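Local coordinates for protein putative enoyl-CoA hydratase/isomerase (Mycobacterium abscessus, PDB 3RSI) that probably acts as a hydro-lyase of lipid metabolism, as a member of the crotonase-like enoyl-CoA hydratase/isomerase family, at residues V152-K155 with R156-Y160; R127-D130 with E131-F135. All blocks are in the same frame, centred on the assembly; numbering follows the deposited sequence.

Contact 1 (V152-K155 with R156-Y160); sequences VRLK and RQIPY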
# COMPACT_ATOMS: atom_id res chain seq x y z
N VAL B 152 -2.28 12.47 -6.10
CA VAL B 152 -1.29 12.33 -5.00
C VAL B 152 -1.59 11.11 -4.12
O VAL B 152 -0.71 10.27 -3.88
CB VAL B 152 -1.32 13.60 -4.13
CG1 VAL B 152 -0.51 13.42 -2.83
CG2 VAL B 152 -0.81 14.82 -4.92
N ARG B 153 -2.85 10.98 -3.69
CA ARG B 153 -3.21 10.14 -2.55
C ARG B 153 -3.61 8.70 -2.86
O ARG B 153 -3.29 7.82 -2.08
CB ARG B 153 -4.36 10.75 -1.76
CG ARG B 153 -4.00 12.01 -1.04
CD ARG B 153 -5.22 12.83 -0.77
NE ARG B 153 -4.92 14.00 0.03
CZ ARG B 153 -5.79 14.97 0.27
NH1 ARG B 153 -6.99 14.92 -0.27
NH2 ARG B 153 -5.44 16.00 1.03
N LEU B 154 -4.33 8.48 -3.95
CA LEU B 154 -5.05 7.21 -4.12
C LEU B 154 -4.09 6.03 -4.11
O LEU B 154 -4.34 5.04 -3.39
CB LEU B 154 -5.89 7.19 -5.40
CG LEU B 154 -6.86 6.01 -5.53
CD1 LEU B 154 -7.79 5.93 -4.28
CD2 LEU B 154 -7.71 6.12 -6.83
N LYS B 155 -3.00 6.14 -4.87
CA LYS B 155 -1.96 5.11 -4.92
C LYS B 155 -1.28 4.91 -3.59
O LYS B 155 -0.63 3.90 -3.40
CB LYS B 155 -0.88 5.41 -5.97
CG LYS B 155 -0.10 6.71 -5.67
CD LYS B 155 1.10 6.88 -6.52
CE LYS B 155 1.96 8.04 -6.01
NZ LYS B 155 1.30 9.39 -6.14
N ARG B 156 -1.37 5.88 -2.68
CA ARG B 156 -0.78 5.71 -1.35
C ARG B 156 -1.65 4.84 -0.45
O ARG B 156 -1.17 4.32 0.56
CB ARG B 156 -0.57 7.05 -0.66
CG ARG B 156 0.30 8.00 -1.44
CD ARG B 156 0.46 9.30 -0.73
NE ARG B 156 1.19 10.25 -1.56
CZ ARG B 156 1.94 11.25 -1.11
NH1 ARG B 156 2.09 11.47 0.21
NH2 ARG B 156 2.57 12.00 -1.98
N GLN B 157 -2.93 4.76 -0.79
CA GLN B 157 -3.93 4.18 0.08
C GLN B 157 -4.43 2.80 -0.37
O GLN B 157 -4.91 2.02 0.46
CB GLN B 157 -5.09 5.16 0.22
CG GLN B 157 -4.67 6.49 0.84
CD GLN B 157 -5.85 7.33 1.32
OE1 GLN B 157 -7.00 6.88 1.30
NE2 GLN B 157 -5.56 8.55 1.77
N ILE B 158 -4.34 2.53 -1.68
CA ILE B 158 -4.73 1.23 -2.28
C ILE B 158 -3.69 0.81 -3.32
O ILE B 158 -2.89 1.63 -3.78
CB ILE B 158 -6.13 1.27 -2.95
CG1 ILE B 158 -6.11 2.06 -4.27
CG2 ILE B 158 -7.20 1.81 -2.00
CD1 ILE B 158 -7.47 2.00 -5.02
N PRO B 159 -3.70 -0.47 -3.72
CA PRO B 159 -2.65 -0.90 -4.63
C PRO B 159 -2.54 -0.06 -5.90
O PRO B 159 -3.55 0.22 -6.56
CB PRO B 159 -3.00 -2.36 -4.92
CG PRO B 159 -3.64 -2.81 -3.63
CD PRO B 159 -4.45 -1.62 -3.18
N TYR B 160 -1.30 0.34 -6.17
CA TYR B 160 -0.93 1.18 -7.30
C TYR B 160 -1.69 0.87 -8.57
O TYR B 160 -2.23 1.77 -9.20
CB TYR B 160 0.55 0.97 -7.56
CG TYR B 160 1.18 1.81 -8.63
CD1 TYR B 160 1.72 3.06 -8.32
CD2 TYR B 160 1.32 1.33 -9.92
CE1 TYR B 160 2.36 3.83 -9.30
CE2 TYR B 160 1.95 2.08 -10.90
CZ TYR B 160 2.47 3.33 -10.57
OH TYR B 160 3.10 4.09 -11.55
O HOH W 1 0.18 1.20 -3.90
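Leu154 O is gripped twice where the helix 150-157 comes to its end. Gln157 N reaches Leu154 O at 3.0 Å from above the carbonyl plane, and Ile158 N comes in nearly along the C=O axis with a C=O...N angle of 168°. Arg156 N bonds Arg153 O at 2.8 Å. This bond and that of Gln157 have the i+3 spacing of a 3-10 turn, whereas Ile158 N keeps the alpha-helical i+4 spacing, so the last turn is wound tightly before Pro159 takes the N-cap position of the helix 160-169. A water spans the corner by donating to Lys155 O and weakly accepting from Tyr160 N.

Val152 O collects side chains instead. Lys155 NZ donates to Val152 O at 3.1 Å, its chain curling back through a bend at chi4 (-67°), while Arg156 NE adds a weak bond to Val152 O at 3.0 Å. Both cations have further partners on the second subunit: Lys155 NZ binds Ile219 O and makes a cation-pi contact with Trp224 of the second subunit, and Arg156 NH2 binds Leu225 O of that chain. A long, flexible chain suits both positions, since each serves a backbone oxygen of its own helix and another across the interface.

Packing contacts complete the turn. Val152 and Arg156 run side by side, and Val152 CG1 lies over one face of the Arg156 guanidinium, near its rim, 3.5 Å from NH2. Leu154 CD1 meets Ile158 CD1 at 4.0 Å, and Leu154 also lies against Ala163, Met166 and Ile167 of helix 160-169. Lys155 CB comes obliquely to the Tyr160 ring, 4.2 Å from CD1.

Sharing Val152 O probably eases the mutual repulsion of Lys155 and Arg156, with Glu227 (salt-bridged to Arg153) and Glu234 (bonded to Val152 N) of the second subunit adding negative charge nearby.

Contact 2 (R127-D130 with E131-F135); sequences RVSD and EHATF
Asp130 O is held by two donors from opposite faces of its carbonyl plane: Ala133 N at 3.0 Å and the hydroxyl of Ser129 at 2.9 Å from OG. The first of these closes a type I beta turn from Asp130 to Ala133, which carries the chain out of the parallel sheet containing strand 126-130 and on to strand 134-136 of the next sheet in the crotonase-like fold.

Asp130 also uses its side chain. With CG anti to the backbone N (chi1 -169°), the carboxylate folds over the start of the turn, and the anti lone pair of Asp130 OD1 takes the N-H of His132 N at 2.8 Å in an almost straight bond (170°). This closes an Asx turn, a role for which the short aspartate side chain is well suited. OD2 accepts from Gly191 N, so the one carboxylate ties the turn to the chain beyond strand 186-188, where Glu131 OE1 likewise binds Ala190 N.

Past the turn the side chains of Ala133 and Phe135 close on Ser129. Ala133 CB, a lone methyl that fits close, lies 3.4 Å from Ser129 OG. Phe135, inserted among Leu121, Ala178 and Leu183, brings its ring to the serine edge-on: Ser129 OG lies in the ring plane, 3.4 Å from both CE2 and CZ of Phe135.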
# COMPACT_ATOMS: atom_id res chain seq x y z
N ARG B 127 -13.81 3.67 7.01
CA ARG B 127 -14.73 3.70 5.87
C ARG B 127 -15.59 2.46 5.84
O ARG B 127 -15.07 1.35 5.76
CB ARG B 127 -13.94 3.82 4.57
CG ARG B 127 -13.11 5.09 4.47
CD ARG B 127 -12.05 5.05 3.39
NE ARG B 127 -11.04 6.11 3.58
CZ ARG B 127 -9.88 6.19 2.93
NH1 ARG B 127 -9.56 5.28 2.02
NH2 ARG B 127 -9.03 7.17 3.21
N VAL B 128 -16.90 2.67 5.89
CA VAL B 128 -17.88 1.61 5.84
C VAL B 128 -18.68 1.73 4.54
O VAL B 128 -19.27 2.79 4.26
CB VAL B 128 -18.88 1.70 7.01
CG1 VAL B 128 -19.89 0.52 6.95
CG2 VAL B 128 -18.14 1.73 8.35
N SER B 129 -18.71 0.66 3.75
CA SER B 129 -19.45 0.68 2.49
C SER B 129 -20.72 -0.15 2.53
O SER B 129 -20.70 -1.36 2.83
CB SER B 129 -18.57 0.16 1.35
OG SER B 129 -19.27 0.22 0.12
N ASP B 130 -21.82 0.49 2.16
CA ASP B 130 -23.02 -0.23 1.79
C ASP B 130 -22.67 -1.24 0.69
O ASP B 130 -21.90 -0.94 -0.22
CB ASP B 130 -24.07 0.76 1.26
CG ASP B 130 -25.43 0.13 1.10
OD1 ASP B 130 -25.63 -0.62 0.13
OD2 ASP B 130 -26.31 0.43 1.93
N GLU B 131 -23.23 -2.43 0.82
CA GLU B 131 -23.25 -3.47 -0.19
C GLU B 131 -23.37 -2.97 -1.64
O GLU B 131 -22.76 -3.50 -2.57
CB GLU B 131 -24.52 -4.30 0.07
CG GLU B 131 -24.41 -5.72 -0.14
CD GLU B 131 -25.75 -6.41 0.04
OE1 GLU B 131 -26.62 -5.96 0.84
OE2 GLU B 131 -25.91 -7.43 -0.64
N HIS B 132 -24.23 -1.97 -1.84
CA HIS B 132 -24.54 -1.50 -3.20
C HIS B 132 -23.82 -0.20 -3.59
O HIS B 132 -24.01 0.28 -4.69
CB HIS B 132 -26.05 -1.34 -3.38
CG HIS B 132 -26.82 -2.60 -3.11
ND1 HIS B 132 -26.51 -3.80 -3.70
CD2 HIS B 132 -27.91 -2.83 -2.33
CE1 HIS B 132 -27.35 -4.73 -3.28
NE2 HIS B 132 -28.21 -4.16 -2.45
N ALA B 133 -22.98 0.35 -2.71
CA ALA B 133 -22.15 1.50 -3.06
C ALA B 133 -21.18 1.20 -4.21
O ALA B 133 -20.79 0.04 -4.44
CB ALA B 133 -21.39 1.98 -1.86
N THR B 134 -20.83 2.24 -4.95
CA THR B 134 -19.80 2.18 -5.99
C THR B 134 -18.82 3.33 -5.77
O THR B 134 -19.18 4.34 -5.16
CB THR B 134 -20.40 2.27 -7.42
OG1 THR B 134 -21.20 3.46 -7.55
CG2 THR B 134 -21.26 1.05 -7.70
N PHE B 135 -17.60 3.17 -6.28
CA PHE B 135 -16.50 4.11 -6.06
C PHE B 135 -15.79 4.42 -7.36
O PHE B 135 -15.34 3.53 -8.05
CB PHE B 135 -15.51 3.50 -5.07
CG PHE B 135 -16.14 3.19 -3.74
CD1 PHE B 135 -16.04 4.09 -2.69
CD2 PHE B 135 -16.89 2.04 -3.56
CE1 PHE B 135 -16.67 3.83 -1.46
CE2 PHE B 135 -17.53 1.77 -2.35
CZ PHE B 135 -17.40 2.68 -1.29

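In the fold
Contact 2 comes first along the chain and contact 1 follows, their centres about 18 Å apart in the same crotonase-like chain. The turn of 127-135 leads from the parallel sheet into strand 134-136, and helix 150-157, whose end forms contact 1, is the next helix along the chain. The two are joined directly by a probable hydrogen bond, 2.8 Å from Arg127 NH2 to Gln157 OE1, which ties the sheet to the helix end. Contact 1 borders the second subunit and, through Gln157 on Tyr160, the third; contact 2 reaches the third through Arg127 on Thr161. The link is thus consistent with a place near the meeting of the subunits.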